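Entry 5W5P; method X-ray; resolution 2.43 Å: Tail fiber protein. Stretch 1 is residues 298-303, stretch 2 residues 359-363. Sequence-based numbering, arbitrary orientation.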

# COMPACT_ATOMS: atom_id res chain seq x y z
N LEU A 298 -20.01 7.72 -1.04
CA LEU A 298 -20.28 7.89 0.39
C LEU A 298 -20.28 9.40 0.66
O LEU A 298 -19.39 9.95 1.30
N ASP A 299 -21.30 10.09 0.15
CA ASP A 299 -21.31 11.55 0.08
C ASP A 299 -22.34 12.18 1.03
O ASP A 299 -22.97 13.19 0.69
N GLY A 300 -22.51 11.61 2.22
CA GLY A 300 -23.34 12.23 3.23
C GLY A 300 -22.68 13.46 3.83
O GLY A 300 -21.50 13.76 3.61
N ASP A 301 -23.46 14.19 4.62
CA ASP A 301 -23.03 15.46 5.19
C ASP A 301 -22.37 15.31 6.56
O ASP A 301 -22.21 16.30 7.28
N GLY A 302 -21.98 14.09 6.94
CA GLY A 302 -21.43 13.86 8.26
C GLY A 302 -20.08 14.53 8.47
O GLY A 302 -19.41 14.98 7.54
N SER A 303 -19.68 14.59 9.74
CA SER A 303 -18.37 15.11 10.14
C SER A 303 -17.66 14.04 10.95
O SER A 303 -17.66 14.08 12.19
N GLY A 359 -20.23 21.35 -1.82
CA GLY A 359 -21.63 21.63 -1.53
C GLY A 359 -21.89 21.59 -0.04
O GLY A 359 -21.19 22.24 0.76
N THR A 360 -22.89 20.80 0.36
CA THR A 360 -23.27 20.69 1.76
C THR A 360 -22.28 19.85 2.57
O THR A 360 -22.31 19.92 3.80
N THR A 361 -21.39 19.12 1.91
CA THR A 361 -20.53 18.15 2.57
C THR A 361 -19.51 18.84 3.48
O THR A 361 -19.12 19.99 3.25
N GLY A 362 -19.10 18.14 4.56
CA GLY A 362 -18.12 18.66 5.48
C GLY A 362 -16.69 18.63 4.93
O GLY A 362 -16.41 18.08 3.87
N TYR A 363 -15.78 19.24 5.68
CA TYR A 363 -14.38 19.30 5.25
C TYR A 363 -13.66 17.99 5.54
O TYR A 363 -13.91 17.33 6.55

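Two loops meet here with little side-chain bulk between them, and the contact is polar and partly bridged by water. Its centre is Asp301, whose CA lies 4.5 Å from that of Thr361. The CA-to-CB bond of Asp301 points sideways, but chi1 in the m well (-73°) and chi2 of -17° bring the carboxylate nearer the other loop. There Thr360, with chi1 p (47°), donates a hydrogen bond from OG1 to Asp301 OD1 at 3.0 Å. A short acidic side chain suits this place, since it reaches the hydroxyl and offers it an acceptor. The backbone N of Thr361 is 3.5 Å from the same OD1, but the angle is too poor for a hydrogen bond.

Thr361, buried and with chi1 m (-81°), sets its OG1 3.6 Å from Gly300 O and 3.8 Å from Asp299 O, a packing contact against backbone. Asp299 (chi1 p, 51°) uses its carboxylate elsewhere in the structure.

Gly362 leaves room where the loops close: a CB would point toward the first loop and lie only 3.2 Å from Gly302 O. Water 1 joins the backbones, donating to Gly300 O (2.8 Å) and Gly302 O (2.6 Å) and accepting from Gly362 N (3.2 Å). Water 2 donates to Asp301 O (3.2 Å) and Thr360 O (2.9 Å). Tyr363 points away, and Leu298 is out of reach.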

# COMPACT_ATOMS: atom_id res chain seq x y z
CB LEU A 298 -19.24 7.17 1.25
CG LEU A 298 -19.09 5.65 1.10
CD1 LEU A 298 -17.77 5.17 1.71
CD2 LEU A 298 -20.27 4.92 1.71
CB ASP A 299 -21.55 12.02 -1.35
CG ASP A 299 -22.75 11.36 -2.00
OD1 ASP A 299 -23.33 10.43 -1.40
OD2 ASP A 299 -23.12 11.78 -3.11
CB ASP A 301 -24.22 16.43 5.29
CG ASP A 301 -24.64 16.98 3.95
OD1 ASP A 301 -23.84 16.87 3.00
OD2 ASP A 301 -25.76 17.51 3.83
CB SER A 303 -18.50 16.41 10.94
OG SER A 303 -19.42 17.29 10.32
CB THR A 360 -24.66 20.08 1.88
OG1 THR A 360 -24.74 18.92 1.03
CG2 THR A 360 -25.71 21.08 1.44
CB THR A 361 -19.86 17.29 1.51
OG1 THR A 361 -20.76 16.26 1.08
CG2 THR A 361 -18.61 16.67 2.01
CB TYR A 363 -13.65 20.45 5.95
CG TYR A 363 -14.05 21.83 5.49
CD1 TYR A 363 -13.60 22.35 4.28
CD2 TYR A 363 -14.88 22.63 6.28
CE1 TYR A 363 -13.97 23.61 3.86
CE2 TYR A 363 -15.25 23.90 5.87
CZ TYR A 363 -14.79 24.38 4.66
OH TYR A 363 -15.16 25.65 4.25
O HOH W 1 -19.33 14.95 4.93
O HOH W 2 -21.32 19.25 6.47